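Local coordinates for ribosome-inactivating protein 3 (Zea mays, PDB 2PQG) that belongs to the plant ribosome-inactivating proteins, whose compact fold packs a mixed beta sheet against a body of helices, at residues F77-P80 and G81-W85; R125-M128 and T129-V132; Q170-T173 and K174-V178; V184-G187 and L188-N191. All blocks are in the same frame, centred on the assembly; numbering follows the deposited sequence.

Interaction 1: F77-P80 and G81-W85; sequences FRTP and GGVWW
Arg78 and Trp84 form a non-hydrogen-bonded pair in a tight antiparallel hairpin, and the arginine lays its aliphatic stem over the indole. Arg78 CB stands 3.3 Å from the centroid of the Trp84 six-membered ring, almost on the ring normal, a textbook CH-pi contact. Because CG is anti to the backbone N (chi1 -179°) and the chain runs straight to NE, the guanidinium passes beyond the ring and rests one face on Gly82, with NH2 3.5 Å from Gly82 CA.

The next pair, Phe77 with Trp85, is hydrogen-bonded in both directions and puts its side chains on the other face. The rings are nearly parallel but slid apart, and Trp85 CB sits 3.5 Å from Phe77 CE2, over the rim of the phenyl face.

The solvent side is the type I turn from Thr79 to Gly82, where Pro80 and Gly81 are exposed. Thr79 N bonds Val83 O and Gly82 N bonds Thr79 O, a classic G1 bulge with Gly82 at positive phi; Thr79 OG1 accepts Val83 N at 3.0 Å. Deeper in, Phe77 meets Leu65 of strand 62-68 and Leu177 of helix 171-189, while Trp85 touches Arg101 of strand 101-102.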
# COMPACT_ATOMS: atom_id res chain seq x y z
N PHE A 77 1.53 -10.33 4.66
CA PHE A 77 1.13 -9.98 6.02
C PHE A 77 1.05 -11.23 6.92
O PHE A 77 0.80 -12.34 6.44
CB PHE A 77 -0.21 -9.24 6.00
CG PHE A 77 -1.39 -10.11 5.63
CD1 PHE A 77 -2.16 -10.72 6.61
CD2 PHE A 77 -1.74 -10.30 4.30
CE1 PHE A 77 -3.27 -11.50 6.27
CE2 PHE A 77 -2.84 -11.08 3.95
CZ PHE A 77 -3.61 -11.67 4.94
N ARG A 78 1.25 -11.02 8.21
CA ARG A 78 1.23 -12.10 9.19
C ARG A 78 0.00 -12.02 10.11
O ARG A 78 -0.33 -10.96 10.63
CB ARG A 78 2.52 -12.05 10.01
CG ARG A 78 2.68 -13.12 11.08
CD ARG A 78 3.95 -12.88 11.91
NE ARG A 78 4.04 -13.80 13.04
CZ ARG A 78 3.26 -13.76 14.12
NH1 ARG A 78 2.31 -12.83 14.22
NH2 ARG A 78 3.40 -14.66 15.08
N THR A 79 -0.67 -13.15 10.31
CA THR A 79 -1.85 -13.19 11.18
C THR A 79 -1.45 -13.38 12.65
O THR A 79 -0.28 -13.64 12.95
CB THR A 79 -2.78 -14.36 10.83
OG1 THR A 79 -2.06 -15.59 10.94
CG2 THR A 79 -3.33 -14.22 9.43
N PRO A 80 -2.41 -13.25 13.58
CA PRO A 80 -2.08 -13.43 14.99
C PRO A 80 -1.62 -14.85 15.25
O PRO A 80 -0.86 -15.10 16.18
CB PRO A 80 -3.40 -13.14 15.69
CG PRO A 80 -4.03 -12.14 14.81
CD PRO A 80 -3.76 -12.69 13.43
N GLY A 81 -2.09 -15.78 14.42
CA GLY A 81 -1.72 -17.18 14.56
C GLY A 81 -0.38 -17.52 13.92
O GLY A 81 -0.00 -18.70 13.82
N GLY A 82 0.33 -16.49 13.48
CA GLY A 82 1.63 -16.67 12.86
C GLY A 82 1.66 -17.21 11.45
O GLY A 82 2.63 -17.86 11.06
N VAL A 83 0.62 -16.98 10.66
CA VAL A 83 0.60 -17.45 9.29
C VAL A 83 0.92 -16.30 8.35
O VAL A 83 0.26 -15.26 8.39
CB VAL A 83 -0.76 -18.02 8.89
CG1 VAL A 83 -0.72 -18.48 7.44
CG2 VAL A 83 -1.14 -19.15 9.81
N TRP A 84 1.94 -16.48 7.51
CA TRP A 84 2.32 -15.43 6.56
C TRP A 84 1.63 -15.64 5.24
O TRP A 84 1.64 -16.74 4.69
CB TRP A 84 3.83 -15.40 6.33
CG TRP A 84 4.59 -14.71 7.42
CD1 TRP A 84 5.24 -15.30 8.46
CD2 TRP A 84 4.76 -13.29 7.58
NE1 TRP A 84 5.81 -14.34 9.26
CE2 TRP A 84 5.54 -13.10 8.75
CE3 TRP A 84 4.34 -12.17 6.86
CZ2 TRP A 84 5.90 -11.83 9.21
CZ3 TRP A 84 4.70 -10.91 7.31
CH2 TRP A 84 5.48 -10.75 8.48
N TRP A 85 1.02 -14.58 4.74
CA TRP A 85 0.31 -14.62 3.47
C TRP A 85 1.02 -13.70 2.51
O TRP A 85 1.10 -12.49 2.74
CB TRP A 85 -1.12 -14.14 3.67
CG TRP A 85 -1.93 -15.10 4.44
CD1 TRP A 85 -2.18 -15.10 5.79
CD2 TRP A 85 -2.61 -16.23 3.91
NE1 TRP A 85 -2.98 -16.16 6.13
CE2 TRP A 85 -3.28 -16.87 4.98
CE3 TRP A 85 -2.75 -16.75 2.61
CZ2 TRP A 85 -4.04 -18.03 4.81
CZ3 TRP A 85 -3.51 -17.91 2.44
CH2 TRP A 85 -4.16 -18.52 3.53

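Interaction 2: R125-M128 and T129-V132; sequences RAEM and TRAV
Glu127 and Arg130, one helical turn apart, meet through a long salt bridge, with Glu127 OE2 3.4 Å from Arg130 NH2. The carboxylate and guanidinium planes stand 72° apart, so the charges are not paired through two parallel bonds. Arg130 folds back at chi3 (-73°), which brings its guanidinium over the preceding turn: one face lies above Ala126 O, and NH1 comes within 3.7 Å of Ala126 CB.

On another side of the helix Thr129 N bonds Arg125 O at 2.8 Å, and Thr129 OG1, turned back beside the backbone N, lies 3.0 Å from the same oxygen, a possible second bond that is not settled. Val132 behaves more simply, setting CG2 3.3 Å from Met128 O, the oxygen that also receives its own N-H.

Farther out, Thr129 touches Val8 and Glu9, and Arg125 is held by Val8 O, Tyr13 O and Asn202 OD1, so its long side chain serves the surroundings more than the helix itself. Met128 reaches Phe6 of strand 2-7 and Leu180 and Met183 of helix 171-189. Glu127 has a second, weak ionic partner in Lys179.

The whole is a regular i to i+4 alpha helix of amphipathic character: Ala126 and Arg130 on the exposed side, Met128 and Ala131 against helix 171-189, and Glu127 at the border between them, as helix 125-135 packs within the ribosome-inactivating protein fold.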
# COMPACT_ATOMS: atom_id res chain seq x y z
N ARG A 125 -9.85 5.66 9.45
CA ARG A 125 -9.46 4.87 10.61
C ARG A 125 -10.41 3.69 10.76
O ARG A 125 -9.97 2.55 10.93
CB ARG A 125 -9.47 5.73 11.87
CG ARG A 125 -8.99 5.03 13.12
CD ARG A 125 -9.30 5.85 14.35
NE ARG A 125 -8.58 7.12 14.38
CZ ARG A 125 -7.27 7.23 14.60
NH1 ARG A 125 -6.70 8.43 14.61
NH2 ARG A 125 -6.52 6.15 14.82
N ALA A 126 -11.71 3.96 10.67
CA ALA A 126 -12.70 2.89 10.79
C ALA A 126 -12.46 1.85 9.70
O ALA A 126 -12.60 0.64 9.94
CB ALA A 126 -14.11 3.46 10.69
N GLU A 127 -12.12 2.32 8.51
CA GLU A 127 -11.84 1.46 7.36
C GLU A 127 -10.60 0.61 7.63
O GLU A 127 -10.53 -0.54 7.21
CB GLU A 127 -11.60 2.31 6.11
CG GLU A 127 -12.79 3.12 5.62
CD GLU A 127 -13.85 2.26 4.94
OE1 GLU A 127 -13.55 1.10 4.58
OE2 GLU A 127 -14.98 2.77 4.75
N MET A 128 -9.61 1.19 8.31
CA MET A 128 -8.39 0.46 8.64
C MET A 128 -8.63 -0.54 9.79
O MET A 128 -8.01 -1.60 9.84
CB MET A 128 -7.27 1.43 9.02
CG MET A 128 -5.92 0.75 9.20
SD MET A 128 -4.61 1.90 9.69
CE MET A 128 -4.19 2.67 8.15
N THR A 129 -9.53 -0.18 10.70
CA THR A 129 -9.86 -1.05 11.83
C THR A 129 -10.51 -2.34 11.33
O THR A 129 -10.13 -3.43 11.75
CB THR A 129 -10.83 -0.34 12.82
OG1 THR A 129 -10.17 0.81 13.38
CG2 THR A 129 -11.24 -1.28 13.96
N ARG A 130 -11.48 -2.22 10.43
CA ARG A 130 -12.17 -3.38 9.87
C ARG A 130 -11.27 -4.25 8.99
O ARG A 130 -11.40 -5.47 8.97
CB ARG A 130 -13.40 -2.92 9.08
CG ARG A 130 -14.50 -2.31 9.93
CD ARG A 130 -15.82 -2.30 9.20
NE ARG A 130 -15.87 -1.30 8.13
CZ ARG A 130 -15.97 0.01 8.33
NH1 ARG A 130 -16.04 0.49 9.57
NH2 ARG A 130 -16.02 0.84 7.30
N ALA A 131 -10.37 -3.61 8.26
CA ALA A 131 -9.44 -4.33 7.39
C ALA A 131 -8.51 -5.22 8.21
O ALA A 131 -8.30 -6.39 7.87
CB ALA A 131 -8.63 -3.34 6.57
N VAL A 132 -7.96 -4.67 9.29
CA VAL A 132 -7.07 -5.44 10.14
C VAL A 132 -7.83 -6.57 10.84
O VAL A 132 -7.39 -7.72 10.83
CB VAL A 132 -6.39 -4.54 11.21
CG1 VAL A 132 -5.60 -5.40 12.21
CG2 VAL A 132 -5.45 -3.56 10.54

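Interaction 3: Q170-T173 and K174-V178; sequences QADT and KSKLV
The carboxylate of Asp172 is the flat group that reaches Lys176 across this contact. Lys176 NZ comes to the OD1 end from a position out of the carboxylate plane, and at 3.6 Å the salt bridge is a long one. At the other end of the same group, OD2 lies near the like-charged carboxylate of Asp134 in helix 125-135. The amide of Gln170, by contrast, is carried away from the following turn, and it is the backbone of that residue that makes the contact.

Gln170 occupies the N-cap position of helix 171-189. Its O accepts Lys174 N at 2.8 Å in a nearly straight bond (177° at the hydrogen), and Lys174 CG passes 3.2 Å from the same oxygen. Beyond CG the lysine is extended, which takes NZ back to a salt bridge with Asp168, just before the helix.

Lys176 takes a more folded course. Bends at chi2 (-61°) and chi4 bring NZ round to Asp172, and on the way CG passes 3.3 Å from Asp172 O, while the side chain also lies on Ala131. The buried side of the turn is apolar: the side chains of Thr173 and Leu177 lie side by side, with CG2 of Thr173 3.7 Å from CD1 of Leu177, and both residues pack on Leu135. Leu177 N closes the turn on Thr173 O at 2.8 Å.

The chemistry implies a division of labour. Main-chain bonds and the apolar flank define the first turns, whereas Lys176 probably eases the closeness of the two acids, and a negative Asp172 probably suits the helix's N-terminal end.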
# COMPACT_ATOMS: atom_id res chain seq x y z
N GLN A 170 -11.74 -14.48 -2.55
CA GLN A 170 -11.10 -13.50 -1.66
C GLN A 170 -11.37 -12.07 -2.11
O GLN A 170 -10.50 -11.20 -1.99
CB GLN A 170 -9.58 -13.68 -1.57
CG GLN A 170 -9.03 -15.06 -1.89
CD GLN A 170 -8.74 -15.90 -0.67
OE1 GLN A 170 -7.84 -15.59 0.12
NE2 GLN A 170 -9.50 -16.97 -0.50
N ALA A 171 -12.57 -11.82 -2.63
CA ALA A 171 -12.94 -10.47 -3.04
C ALA A 171 -12.78 -9.61 -1.79
O ALA A 171 -12.22 -8.52 -1.85
CB ALA A 171 -14.40 -10.43 -3.52
N ASP A 172 -13.26 -10.13 -0.66
CA ASP A 172 -13.18 -9.43 0.62
C ASP A 172 -11.75 -9.11 1.02
O ASP A 172 -11.45 -7.99 1.43
CB ASP A 172 -13.87 -10.24 1.72
CG ASP A 172 -13.84 -9.54 3.06
OD1 ASP A 172 -14.35 -8.40 3.16
OD2 ASP A 172 -13.30 -10.14 4.02
N THR A 173 -10.87 -10.11 0.91
CA THR A 173 -9.47 -9.92 1.25
C THR A 173 -8.84 -8.90 0.30
O THR A 173 -8.16 -7.97 0.74
CB THR A 173 -8.70 -11.26 1.15
OG1 THR A 173 -9.17 -12.16 2.15
CG2 THR A 173 -7.22 -11.04 1.34
N LYS A 174 -9.05 -9.05 -1.01
CA LYS A 174 -8.48 -8.09 -1.95
C LYS A 174 -8.89 -6.68 -1.59
O LYS A 174 -8.12 -5.73 -1.75
CB LYS A 174 -8.95 -8.38 -3.37
CG LYS A 174 -8.44 -9.65 -3.96
CD LYS A 174 -8.77 -9.70 -5.43
CE LYS A 174 -8.66 -11.10 -5.96
NZ LYS A 174 -9.44 -11.22 -7.22
N SER A 175 -10.12 -6.54 -1.10
CA SER A 175 -10.67 -5.25 -0.73
C SER A 175 -9.99 -4.65 0.48
O SER A 175 -9.62 -3.47 0.46
CB SER A 175 -12.17 -5.40 -0.47
OG SER A 175 -12.72 -4.20 -0.01
N LYS A 176 -9.82 -5.45 1.52
CA LYS A 176 -9.17 -5.00 2.75
C LYS A 176 -7.68 -4.72 2.51
O LYS A 176 -7.11 -3.77 3.06
CB LYS A 176 -9.35 -6.05 3.84
CG LYS A 176 -10.82 -6.28 4.20
CD LYS A 176 -11.43 -4.99 4.74
CE LYS A 176 -12.89 -5.14 5.16
NZ LYS A 176 -13.80 -4.99 4.00
N LEU A 177 -7.06 -5.53 1.66
CA LEU A 177 -5.65 -5.36 1.35
C LEU A 177 -5.35 -4.08 0.58
O LEU A 177 -4.37 -3.41 0.88
CB LEU A 177 -5.12 -6.57 0.59
CG LEU A 177 -4.73 -7.76 1.49
CD1 LEU A 177 -4.23 -8.92 0.66
CD2 LEU A 177 -3.66 -7.31 2.48
N VAL A 178 -6.19 -3.74 -0.39
CA VAL A 178 -5.94 -2.53 -1.18
C VAL A 178 -6.25 -1.24 -0.40
O VAL A 178 -5.95 -0.15 -0.87
CB VAL A 178 -6.73 -2.54 -2.51
CG1 VAL A 178 -8.19 -2.24 -2.26
CG2 VAL A 178 -6.09 -1.57 -3.51

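Interaction 4: V184-G187 and L188-N191; sequences VCEG and LRFN
Leu188 and Val184 begin the last turn of helix 171-189, the long helix through the middle of the ribosome-inactivating protein fold, whose Glu-x-x-Arg spacing at Glu186 and Arg189 is familiar in this family. Leu188 N bonds Val184 O at 2.8 Å and makes a second, weak bond to Cys185 O. Its side chain lies back along the turn, CG 3.1 Å from Val184 O, before CD1 meets Val184 CG1 more loosely; outward it packs on Val22 and Leu72.

Arg189 follows, with its N bonded to Cys185 O in the carbonyl plane. CG is anti to the carbonyl carbon (chi1 -74°) and the chain is extended to NE, a course that lays the aliphatic part beside Glu186: CD is 3.1 Å from Glu186 OE1. The salt bridge beyond is stretched, NH1 standing 3.4 Å from Glu186 OE2 with the two planes 76° apart, and the bond from NH1 to OE1 is weak. The stronger polar partner is Asn71 O, which takes NH2; Trp220 adds a cation-pi contact.

Phe190 leaves helical geometry yet still donates its N to Glu186 O at 3.0 Å, from above the carbonyl plane, and it is also the N-cap of helix 191-199. The ring points the same way as the Glu186 side chain and meets Trp220 at a steep angle. Glu186 bends at chi2 (-68°) to bring its carboxylate to the ring edge, where OE1 lies near the ring plane, 3.2 Å from Phe190 CE1.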
# COMPACT_ATOMS: atom_id res chain seq x y z
N VAL A 184 -1.10 2.90 3.81
CA VAL A 184 0.25 2.74 4.33
C VAL A 184 1.37 2.91 3.29
O VAL A 184 2.11 3.90 3.33
CB VAL A 184 0.41 1.38 5.03
CG1 VAL A 184 1.79 1.25 5.61
CG2 VAL A 184 -0.64 1.26 6.14
N CYS A 185 1.51 1.98 2.35
CA CYS A 185 2.57 2.09 1.35
C CYS A 185 2.52 3.39 0.59
O CYS A 185 3.50 4.14 0.55
CB CYS A 185 2.48 0.97 0.33
SG CYS A 185 2.66 -0.66 1.05
N GLU A 186 1.38 3.63 -0.05
CA GLU A 186 1.20 4.84 -0.84
C GLU A 186 1.14 6.07 0.04
O GLU A 186 1.43 7.18 -0.41
CB GLU A 186 -0.05 4.71 -1.71
CG GLU A 186 0.00 3.51 -2.64
CD GLU A 186 1.06 3.63 -3.74
OE1 GLU A 186 2.00 4.42 -3.59
OE2 GLU A 186 0.94 2.92 -4.77
N GLY A 187 0.77 5.89 1.30
CA GLY A 187 0.73 7.01 2.22
C GLY A 187 2.17 7.43 2.50
O GLY A 187 2.46 8.62 2.65
N LEU A 188 3.07 6.45 2.55
CA LEU A 188 4.48 6.70 2.81
C LEU A 188 5.18 7.31 1.58
O LEU A 188 5.99 8.24 1.70
CB LEU A 188 5.18 5.40 3.23
CG LEU A 188 4.79 4.72 4.55
CD1 LEU A 188 5.42 3.34 4.62
CD2 LEU A 188 5.23 5.56 5.74
N ARG A 189 4.87 6.78 0.40
CA ARG A 189 5.46 7.28 -0.84
C ARG A 189 5.02 8.70 -1.20
O ARG A 189 5.84 9.54 -1.55
CB ARG A 189 5.06 6.38 -2.01
CG ARG A 189 5.74 5.04 -2.11
CD ARG A 189 5.06 4.26 -3.22
NE ARG A 189 5.68 2.97 -3.45
CZ ARG A 189 5.31 2.13 -4.41
NH1 ARG A 189 4.31 2.45 -5.22
NH2 ARG A 189 5.94 0.98 -4.57
N PHE A 190 3.71 8.94 -1.15
CA PHE A 190 3.16 10.23 -1.52
C PHE A 190 2.65 11.07 -0.37
O PHE A 190 1.80 10.61 0.40
CB PHE A 190 2.00 10.05 -2.50
CG PHE A 190 2.36 9.31 -3.75
CD1 PHE A 190 2.47 7.92 -3.75
CD2 PHE A 190 2.59 10.00 -4.93
CE1 PHE A 190 2.80 7.24 -4.92
CE2 PHE A 190 2.91 9.32 -6.10
CZ PHE A 190 3.02 7.94 -6.10
N ASN A 191 3.13 12.31 -0.26
CA ASN A 191 2.63 13.19 0.78
C ASN A 191 1.30 13.77 0.30
O ASN A 191 0.59 14.43 1.06
CB ASN A 191 3.63 14.31 1.12
CG ASN A 191 4.31 14.89 -0.09
OD1 ASN A 191 4.74 16.04 -0.08
ND2 ASN A 191 4.43 14.10 -1.14

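Interaction 4 is wholly buried, its centre about 7 Å from the centre of the chain, whereas interaction 1 lies farthest out, with its turn at the surface. Interactions 3 and 4 occupy opposite ends of helix 171-189, and interaction 2 belongs to the helix packed beside it, touching interaction 3 where the two helices meet. Interaction 1 meets interaction 3 through apolar side chains. All three helical contacts contain long acid-base pairs, but those of interactions 2 and 3 are on partly exposed turns, while that of interaction 4 is enclosed among aromatic neighbours. The hairpin has no acid-base pair; it joins cross-strand main-chain bonds to packing of an arginine stem and aromatic rings.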